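Local coordinates for possible protein of nuclear scaffold (Encephalitozoon cuniculi, PDB 3KAE), which is the N-terminal, homodimeric tetratricopeptide-repeat domain of Cdc27, a subunit of the anaphase-promoting complex, and probably serves in protein binding and subunit assembly, at residues Val181-Glu186 / Pro193-Lys198; Leu153-Lys158 / Ala214-Phe219; Ile185-Ser190 / Ser208-Asn213. All blocks are in the same frame, centred on the assembly; numbering follows the deposited sequence.

Interaction 1. Residues Val181-Glu186 / Pro193-Lys198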
loop_
_atom_site.group_PDB
_atom_site.type_symbol
_atom_site.label_atom_id
_atom_site.label_comp_id
_atom_site.label_asym_id
_atom_site.label_seq_id
_atom_site.Cartn_x
_atom_site.Cartn_y
_atom_site.Cartn_z
ATOM N N VAL C 181 1.620 3.012 27.217
ATOM C CA VAL C 181 2.313 4.263 27.417
ATOM C C VAL C 181 2.566 4.520 28.910
ATOM O O VAL C 181 3.652 4.931 29.290
ATOM C CB VAL C 181 1.515 5.435 26.837
ATOM C CG1 VAL C 181 2.307 6.721 26.952
ATOM C CG2 VAL C 181 1.140 5.166 25.377
ATOM N N SER C 182 1.553 4.281 29.739
ATOM C CA SER C 182 1.673 4.430 31.181
ATOM C C SER C 182 2.820 3.580 31.715
ATOM O O SER C 182 3.665 4.059 32.483
ATOM C CB SER C 182 0.373 4.016 31.863
ATOM O OG SER C 182 -0.740 4.695 31.315
ATOM N N ASP C 183 2.833 2.312 31.307
ATOM C CA ASP C 183 3.845 1.379 31.759
ATOM C C ASP C 183 5.231 1.853 31.374
ATOM O O ASP C 183 6.174 1.776 32.179
ATOM C CB ASP C 183 3.582 -0.014 31.201
ATOM C CG ASP C 183 2.335 -0.644 31.785
ATOM O OD1 ASP C 183 1.673 -0.006 32.630
ATOM O OD2 ASP C 183 2.013 -1.786 31.397
ATOM N N SER C 184 5.336 2.359 30.151
ATOM C CA SER C 184 6.599 2.846 29.607
ATOM C C SER C 184 7.096 4.041 30.408
ATOM O O SER C 184 8.271 4.127 30.753
ATOM C CB SER C 184 6.452 3.224 28.119
ATOM O OG SER C 184 6.064 2.104 27.329
ATOM N N ILE C 185 6.207 4.976 30.700
ATOM C CA ILE C 185 6.623 6.142 31.454
ATOM C C ILE C 185 7.155 5.656 32.811
ATOM O O ILE C 185 8.230 6.059 33.274
ATOM C CB ILE C 185 5.466 7.136 31.682
ATOM C CG1 ILE C 185 4.949 7.700 30.364
ATOM C CG2 ILE C 185 5.942 8.283 32.570
ATOM C CD1 ILE C 185 3.683 8.519 30.514
ATOM N N GLU C 186 6.405 4.755 33.428
ATOM C CA GLU C 186 6.785 4.247 34.733
ATOM C C GLU C 186 8.099 3.481 34.700
ATOM O O GLU C 186 8.944 3.659 35.594
ATOM C CB GLU C 186 5.694 3.360 35.332
ATOM C CG GLU C 186 6.081 2.806 36.699
ATOM C CD GLU C 186 5.050 1.848 37.275
ATOM O OE1 GLU C 186 3.894 1.853 36.800
ATOM O OE2 GLU C 186 5.402 1.087 38.204
ATOM N N PRO C 193 11.079 -4.363 37.302
ATOM C CA PRO C 193 11.232 -5.743 36.812
ATOM C C PRO C 193 9.888 -6.468 36.668
ATOM O O PRO C 193 9.764 -7.410 35.873
ATOM C CB PRO C 193 12.076 -6.418 37.916
ATOM C CG PRO C 193 12.666 -5.302 38.681
ATOM C CD PRO C 193 11.663 -4.196 38.638
ATOM N N SER C 194 8.905 -6.053 37.462
ATOM C CA SER C 194 7.562 -6.597 37.347
ATOM C C SER C 194 6.940 -6.194 36.007
ATOM O O SER C 194 6.160 -6.939 35.424
ATOM C CB SER C 194 6.684 -6.125 38.508
ATOM O OG SER C 194 6.361 -4.748 38.413
ATOM N N LEU C 195 7.288 -5.001 35.538
ATOM C CA LEU C 195 6.813 -4.499 34.249
ATOM C C LEU C 195 7.423 -5.296 33.098
ATOM O O LEU C 195 6.715 -5.720 32.173
ATOM C CB LEU C 195 7.135 -3.006 34.099
ATOM C CG LEU C 195 5.987 -1.977 34.085
ATOM C CD1 LEU C 195 4.691 -2.500 34.703
ATOM C CD2 LEU C 195 6.403 -0.650 34.736
ATOM N N VAL C 196 8.737 -5.500 33.172
ATOM C CA VAL C 196 9.477 -6.272 32.176
ATOM C C VAL C 196 8.954 -7.692 32.059
ATOM O O VAL C 196 8.836 -8.234 30.966
ATOM C CB VAL C 196 10.972 -6.359 32.541
ATOM C CG1 VAL C 196 11.697 -7.277 31.562
ATOM C CG2 VAL C 196 11.603 -4.974 32.563
ATOM N N LYS C 197 8.660 -8.298 33.201
ATOM C CA LYS C 197 8.167 -9.666 33.243
ATOM C C LYS C 197 6.753 -9.722 32.680
ATOM O O LYS C 197 6.375 -10.688 32.030
ATOM C CB LYS C 197 8.196 -10.192 34.682
ATOM N N LYS C 198 5.983 -8.671 32.928
ATOM C CA LYS C 198 4.615 -8.590 32.447
ATOM C C LYS C 198 4.551 -8.591 30.912
ATOM O O LYS C 198 3.723 -9.276 30.311
ATOM C CB LYS C 198 3.949 -7.330 32.996
ATOM C CG LYS C 198 2.709 -6.889 32.214
ATOM C CD LYS C 198 2.303 -5.466 32.568
ATOM C CE LYS C 198 0.922 -5.143 31.999
ATOM N NZ LYS C 198 0.478 -3.749 32.281
#

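Interaction 2. Residues Leu153-Lys158 / Ala214-Phe219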
loop_
_atom_site.group_PDB
_atom_site.type_symbol
_atom_site.label_atom_id
_atom_site.label_comp_id
_atom_site.label_asym_id
_atom_site.label_seq_id
_atom_site.Cartn_x
_atom_site.Cartn_y
_atom_site.Cartn_z
ATOM N N LEU C 153 8.226 10.527 21.813
ATOM C CA LEU C 153 8.044 11.205 23.079
ATOM C C LEU C 153 8.570 10.346 24.229
ATOM O O LEU C 153 9.222 10.856 25.153
ATOM C CB LEU C 153 6.581 11.595 23.278
ATOM C CG LEU C 153 6.152 12.754 22.373
ATOM C CD1 LEU C 153 4.690 13.127 22.616
ATOM C CD2 LEU C 153 7.060 13.963 22.579
ATOM N N LEU C 154 8.320 9.042 24.167
ATOM C CA LEU C 154 8.904 8.146 25.148
ATOM C C LEU C 154 10.427 8.208 25.080
ATOM O O LEU C 154 11.118 8.370 26.092
ATOM C CB LEU C 154 8.414 6.721 24.956
ATOM C CG LEU C 154 6.944 6.468 25.293
ATOM C CD1 LEU C 154 6.599 5.004 25.067
ATOM C CD2 LEU C 154 6.608 6.882 26.716
ATOM N N LEU C 155 10.950 8.081 23.874
ATOM C CA LEU C 155 12.384 8.152 23.645
ATOM C C LEU C 155 13.006 9.407 24.258
ATOM O O LEU C 155 14.103 9.353 24.817
ATOM C CB LEU C 155 12.664 8.107 22.140
ATOM C CG LEU C 155 14.113 8.299 21.709
ATOM C CD1 LEU C 155 14.937 7.137 22.190
ATOM C CD2 LEU C 155 14.218 8.443 20.192
ATOM N N GLU C 156 12.300 10.532 24.160
ATOM C CA GLU C 156 12.813 11.807 24.660
ATOM C C GLU C 156 12.404 12.065 26.109
ATOM O O GLU C 156 12.733 13.104 26.671
ATOM C CB GLU C 156 12.320 12.964 23.782
ATOM C CG GLU C 156 12.804 12.922 22.331
ATOM C CD GLU C 156 14.297 13.136 22.210
ATOM O OE1 GLU C 156 14.923 13.575 23.203
ATOM O OE2 GLU C 156 14.844 12.865 21.120
ATOM N N ASN C 157 11.682 11.115 26.697
ATOM C CA ASN C 157 11.098 11.276 28.020
ATOM C C ASN C 157 10.208 12.514 28.086
ATOM O O ASN C 157 9.880 12.993 29.169
ATOM C CB ASN C 157 12.200 11.339 29.084
ATOM C CG ASN C 157 11.662 11.172 30.499
ATOM O OD1 ASN C 157 10.749 10.370 30.742
ATOM N ND2 ASN C 157 12.234 11.926 31.446
ATOM N N LYS C 158 9.818 13.031 26.923
ATOM C CA LYS C 158 9.007 14.249 26.859
ATOM C C LYS C 158 7.509 13.991 26.657
ATOM O O LYS C 158 6.776 14.848 26.160
ATOM C CB LYS C 158 9.545 15.228 25.799
ATOM C CG LYS C 158 10.142 16.517 26.366
ATOM C CD LYS C 158 11.626 16.385 26.643
ATOM C CE LYS C 158 12.421 16.305 25.353
ATOM N NZ LYS C 158 13.875 16.086 25.584
ATOM N N ALA C 214 12.814 -1.105 26.685
ATOM C CA ALA C 214 13.506 -1.425 27.939
ATOM C C ALA C 214 15.004 -1.566 27.703
ATOM O O ALA C 214 15.807 -0.947 28.401
ATOM C CB ALA C 214 12.941 -2.718 28.590
ATOM N N ALA C 215 15.367 -2.381 26.715
ATOM C CA ALA C 215 16.762 -2.641 26.391
ATOM C C ALA C 215 17.514 -1.340 26.109
ATOM O O ALA C 215 18.687 -1.200 26.449
ATOM C CB ALA C 215 16.851 -3.585 25.210
ATOM N N ARG C 216 16.815 -0.387 25.508
ATOM C CA ARG C 216 17.404 0.878 25.102
ATOM C C ARG C 216 17.660 1.727 26.334
ATOM O O ARG C 216 18.725 2.322 26.493
ATOM C CB ARG C 216 16.452 1.609 24.143
ATOM C CG ARG C 216 16.912 2.980 23.702
ATOM C CD ARG C 216 15.779 3.684 22.991
ATOM N NE ARG C 216 14.662 3.929 23.896
ATOM C CZ ARG C 216 13.402 4.089 23.502
ATOM N NH1 ARG C 216 13.097 4.015 22.211
ATOM N NH2 ARG C 216 12.450 4.318 24.400
ATOM N N ARG C 217 16.663 1.796 27.204
ATOM C CA ARG C 217 16.810 2.521 28.454
ATOM C C ARG C 217 17.980 1.977 29.274
ATOM O O ARG C 217 18.786 2.739 29.823
ATOM C CB ARG C 217 15.533 2.418 29.284
ATOM C CG ARG C 217 15.631 3.108 30.631
ATOM C CD ARG C 217 15.955 4.585 30.459
ATOM N NE ARG C 217 15.851 5.304 31.731
ATOM C CZ ARG C 217 16.476 6.447 32.008
ATOM N NH1 ARG C 217 17.263 7.017 31.103
ATOM N NH2 ARG C 217 16.303 7.023 33.189
ATOM N N TYR C 218 18.060 0.655 29.368
ATOM C CA TYR C 218 19.156 0.024 30.076
ATOM C C TYR C 218 20.503 0.459 29.524
ATOM O O TYR C 218 21.428 0.738 30.280
ATOM C CB TYR C 218 19.041 -1.497 30.018
ATOM C CG TYR C 218 18.017 -2.064 30.963
ATOM C CD1 TYR C 218 18.042 -1.738 32.311
ATOM C CD2 TYR C 218 17.032 -2.931 30.515
ATOM C CE1 TYR C 218 17.107 -2.253 33.192
ATOM C CE2 TYR C 218 16.088 -3.454 31.381
ATOM C CZ TYR C 218 16.135 -3.117 32.729
ATOM O OH TYR C 218 15.207 -3.629 33.616
ATOM N N PHE C 219 20.627 0.505 28.204
ATOM C CA PHE C 219 21.900 0.896 27.619
ATOM C C PHE C 219 22.267 2.325 28.022
ATOM O O PHE C 219 23.373 2.576 28.505
ATOM C CB PHE C 219 21.889 0.743 26.104
ATOM C CG PHE C 219 23.200 1.072 25.466
ATOM C CD1 PHE C 219 24.177 0.091 25.319
ATOM C CD2 PHE C 219 23.470 2.367 25.035
ATOM C CE1 PHE C 219 25.398 0.390 24.733
ATOM C CE2 PHE C 219 24.687 2.675 24.447
ATOM C CZ PHE C 219 25.655 1.684 24.296
#

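Interaction 3. Residues Ile185-Ser190 / Ser208-Asn213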
loop_
_atom_site.group_PDB
_atom_site.type_symbol
_atom_site.label_atom_id
_atom_site.label_comp_id
_atom_site.label_asym_id
_atom_site.label_seq_id
_atom_site.Cartn_x
_atom_site.Cartn_y
_atom_site.Cartn_z
ATOM N N ILE C 185 6.207 4.976 30.700
ATOM C CA ILE C 185 6.623 6.142 31.454
ATOM C C ILE C 185 7.155 5.656 32.811
ATOM O O ILE C 185 8.230 6.059 33.274
ATOM C CB ILE C 185 5.466 7.136 31.682
ATOM C CG1 ILE C 185 4.949 7.700 30.364
ATOM C CG2 ILE C 185 5.942 8.283 32.570
ATOM C CD1 ILE C 185 3.683 8.519 30.514
ATOM N N GLU C 186 6.405 4.755 33.428
ATOM C CA GLU C 186 6.785 4.247 34.733
ATOM C C GLU C 186 8.099 3.481 34.700
ATOM O O GLU C 186 8.944 3.659 35.594
ATOM C CB GLU C 186 5.694 3.360 35.332
ATOM C CG GLU C 186 6.081 2.806 36.699
ATOM C CD GLU C 186 5.050 1.848 37.275
ATOM O OE1 GLU C 186 3.894 1.853 36.800
ATOM O OE2 GLU C 186 5.402 1.087 38.204
ATOM N N PHE C 187 8.265 2.620 33.693
ATOM C CA PHE C 187 9.457 1.793 33.649
ATOM C C PHE C 187 10.679 2.675 33.459
ATOM O O PHE C 187 11.748 2.391 34.006
ATOM C CB PHE C 187 9.400 0.726 32.559
ATOM C CG PHE C 187 10.720 0.042 32.334
ATOM C CD1 PHE C 187 11.607 0.519 31.378
ATOM C CD2 PHE C 187 11.104 -1.043 33.130
ATOM C CE1 PHE C 187 12.838 -0.088 31.190
ATOM C CE2 PHE C 187 12.325 -1.661 32.942
ATOM C CZ PHE C 187 13.198 -1.185 31.963
ATOM N N HIS C 188 10.518 3.750 32.694
ATOM C CA HIS C 188 11.642 4.621 32.402
ATOM C C HIS C 188 12.264 5.137 33.696
ATOM O O HIS C 188 13.486 5.156 33.861
ATOM C CB HIS C 188 11.220 5.808 31.549
ATOM C CG HIS C 188 12.223 6.915 31.548
ATOM N ND1 HIS C 188 13.376 6.873 30.790
ATOM C CD2 HIS C 188 12.271 8.074 32.243
ATOM C CE1 HIS C 188 14.077 7.971 31.000
ATOM N NE2 HIS C 188 13.430 8.716 31.883
ATOM N N GLU C 189 11.410 5.560 34.617
ATOM C CA GLU C 189 11.878 6.164 35.852
ATOM C C GLU C 189 12.028 5.161 36.997
ATOM O O GLU C 189 12.599 5.488 38.026
ATOM C CB GLU C 189 10.967 7.326 36.263
ATOM N N SER C 190 11.533 3.940 36.825
ATOM C CA SER C 190 11.595 2.964 37.918
ATOM C C SER C 190 12.343 1.679 37.570
ATOM O O SER C 190 12.734 0.933 38.474
ATOM C CB SER C 190 10.191 2.593 38.408
ATOM O OG SER C 190 9.681 1.464 37.701
ATOM N N SER C 208 7.153 -6.940 22.411
ATOM C CA SER C 208 8.315 -6.716 21.550
ATOM C C SER C 208 8.725 -5.245 21.577
ATOM O O SER C 208 9.908 -4.909 21.608
ATOM C CB SER C 208 8.009 -7.153 20.106
ATOM O OG SER C 208 7.295 -8.380 20.091
ATOM N N TYR C 209 7.738 -4.363 21.571
ATOM C CA TYR C 209 8.007 -2.934 21.677
ATOM C C TYR C 209 8.496 -2.577 23.080
ATOM O O TYR C 209 9.529 -1.943 23.233
ATOM C CB TYR C 209 6.745 -2.127 21.349
ATOM C CG TYR C 209 6.217 -2.340 19.956
ATOM C CD1 TYR C 209 6.639 -1.531 18.907
ATOM C CD2 TYR C 209 5.290 -3.342 19.687
ATOM C CE1 TYR C 209 6.160 -1.709 17.623
ATOM C CE2 TYR C 209 4.799 -3.537 18.409
ATOM C CZ TYR C 209 5.235 -2.711 17.367
ATOM O OH TYR C 209 4.765 -2.883 16.065
ATOM N N PHE C 210 7.756 -2.993 24.100
ATOM C CA PHE C 210 8.116 -2.640 25.485
ATOM C C PHE C 210 9.524 -3.111 25.867
ATOM O O PHE C 210 10.370 -2.320 26.259
ATOM C CB PHE C 210 7.088 -3.173 26.475
ATOM C CG PHE C 210 7.239 -2.602 27.864
ATOM C CD1 PHE C 210 6.585 -1.433 28.213
ATOM C CD2 PHE C 210 8.056 -3.220 28.802
ATOM C CE1 PHE C 210 6.723 -0.889 29.469
ATOM C CE2 PHE C 210 8.199 -2.699 30.064
ATOM C CZ PHE C 210 7.529 -1.528 30.403
ATOM N N ILE C 211 9.778 -4.399 25.719
ATOM C CA ILE C 211 11.095 -4.941 25.997
ATOM C C ILE C 211 12.193 -4.288 25.150
ATOM O O ILE C 211 13.316 -4.096 25.629
ATOM C CB ILE C 211 11.126 -6.467 25.807
ATOM C CG1 ILE C 211 9.989 -7.130 26.593
ATOM C CG2 ILE C 211 12.480 -7.033 26.216
ATOM C CD1 ILE C 211 9.854 -6.640 27.980
ATOM N N SER C 212 11.884 -3.969 23.892
ATOM C CA SER C 212 12.852 -3.282 23.032
ATOM C C SER C 212 13.190 -1.910 23.635
ATOM O O SER C 212 14.355 -1.525 23.759
ATOM C CB SER C 212 12.318 -3.126 21.594
ATOM O OG SER C 212 12.236 -4.387 20.954
ATOM N N ASN C 213 12.166 -1.165 24.016
ATOM C CA ASN C 213 12.408 0.121 24.595
ATOM C C ASN C 213 13.175 -0.068 25.927
ATOM O O ASN C 213 14.096 0.691 26.239
ATOM C CB ASN C 213 11.100 0.875 24.771
ATOM C CG ASN C 213 10.566 1.428 23.450
ATOM O OD1 ASN C 213 11.320 1.612 22.497
ATOM N ND2 ASN C 213 9.270 1.698 23.397
#

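Interaction 1. Residues Val181-Glu186 / Pro193-Lys198
Asp183 and Lys198 form the salt bridge of this contact. Lys198 NZ lies 2.6 Å from Asp183 OD2, and the ammonium uses the syn lone pair of that oxygen, on the side of OD1. The other carboxylate oxygen is farther off, with Asp183 OD1 3.9 Å from Lys198 NZ, so the grip is one-sided. The lysine reaches the acid as a fully extended chain, with CG anti to the backbone N (chi1 161°). It meets the short aspartate side chain at about a right angle. Asp183 OD2 also accepts a hydrogen bond from Tyr199 OH, and Lys198 NZ makes a second salt bridge to Glu179. The lysine thus stands between two acids, which would be expected to favour its charged form.

Van der Waals contact comes from Leu195, which points between Asp183 and Glu186. Its CD2 comes 3.5 Å from the backbone O of Asp183. The same methyl is about equally near the Glu186 atoms from CB to the carboxylate, with CD closest at 3.8 Å, and the two side chains meet at a slant. The other branch, Leu195 CD1, is a loose 4.2 Å from the carboxylate carbon, Asp183 CG, beside the salt bridge.

The two helices form a helical hairpin. Their segment axes approach to 10.5 Å and run roughly antiparallel, at 141°. Helix 176-190 and helix 193-200 follow each other after a very short turn. Helix 206-220 packs against both, with Phe210 touching Asp183, Ser184 and Leu195, while helix 147-155 packs on helix 176-190 through Val150 and Leu154.

Interaction 2. Residues Leu153-Lys158 / Ala214-Phe219
Leu155 CD1 sits over one face of the Arg216 guanidinium, 3.4 Å above its plane and displaced toward the rim. This methyl does most of the touching. It is 3.6 Å from Arg216 NH1 and equally close to Arg216 CD, so it covers the last part of the arginine chain as well as its flat head.

The torsions explain the meeting. Arg216 leaves its helix extended through chi1 and chi2. It then bends at chi3 (64°), which turns the guanidinium across the end of helix 147-155. In Leu155 two torsions act together. The first sets CG opposite the backbone N (chi1 175°), and the second (chi2 66°) swings CD1 to the arginine, although CB does not point straight at the other helix. The two side chains cross at about a right angle. Beyond the methyl, Arg216 NH2 lies 3.9 Å from Leu155 CA, so the guanidinium also lies against the backbone of the last helical turn. That turn ends in a Schellman motif at Asn157, whose longer bond, Lys158 N to Leu153 O, is weak and uncertain.

No hydrogen bond joins the two segments. The contact lies at the surface, between helices 147-155 and 206-220. Its chemistry is van der Waals packing of a leucine methyl over the face of a planar cation, and this leaves the in-plane N-H directions unblocked by that methyl.

Interaction 3. Residues Ile185-Ser190 / Ser208-Asn213
Phe187 overlaps Phe210 in an offset edge-to-face pair. The edge of the Phe210 ring is turned toward the face of Phe187. The ring centroids are 5.7 Å apart and the planes stand at 64°. The offset puts the leading atom, Phe210 CZ, nearer the root of Phe187 than the middle of its ring. That atom is 3.6 Å from Phe187 CB and 4.0 Å from Phe187 CG. Both residues are buried, and they make the closest approach between the two segments.

The first torsion of Phe210 is near trans (chi1 -168°). It carries the ring across to helix 176-190, although CB is not directed at that helix. The CB of Phe187 does point at helix 206-220. The backbones stay well apart, with 9.4 Å between Phe187 CA and Phe210 CA, and the aromatic side chains bridge the distance.

An array of antiparallel helices characterises the tetratricopeptide-repeat architecture, and this pair lies between helices of such an array. It joins helix 176-190 to helix 206-220, with helix 193-200 between them in the chain. That middle helix adds Leu195 and Val196 against Phe187. Tyr199 of the same helix stacks its ring with Phe210. Tyr218 adds an edge-to-face contact with Phe187, so each phenylalanine has further aromatic company.

At the end of helix 176-190, Ser190 OG donates a 3.1 Å hydrogen bond to Glu186 O, from well above the carbonyl plane (51° out of it). On the other segment, Tyr209 packs edge-to-face with Phe23 of the second subunit, which places helix 206-220 at the dimer interface.

Interactions 1 and 3 share Ile185 and Glu186 of helix 176-190, and their centres are about 5 Å apart. Phe210 CE1 of interaction 3 packs 3.6 Å from Ser184 N of interaction 1, and Val196 CG2 lies 3.4 Å from Phe187 CE2. Interaction 2 is centred about 7 Å from interaction 3 and about 12 Å from interaction 1. It joins the former through a probable hydrogen bond from Arg217 NE to His188 O (3.2 Å). It meets the latter where Leu154 CD1 packs 3.5 Å from Ser184 CB. Glycerol, probably from crystallisation, is hydrogen-bonded to Asn213 OD1, and bound glycerol also lies about 5 Å from the Arg216 side chain.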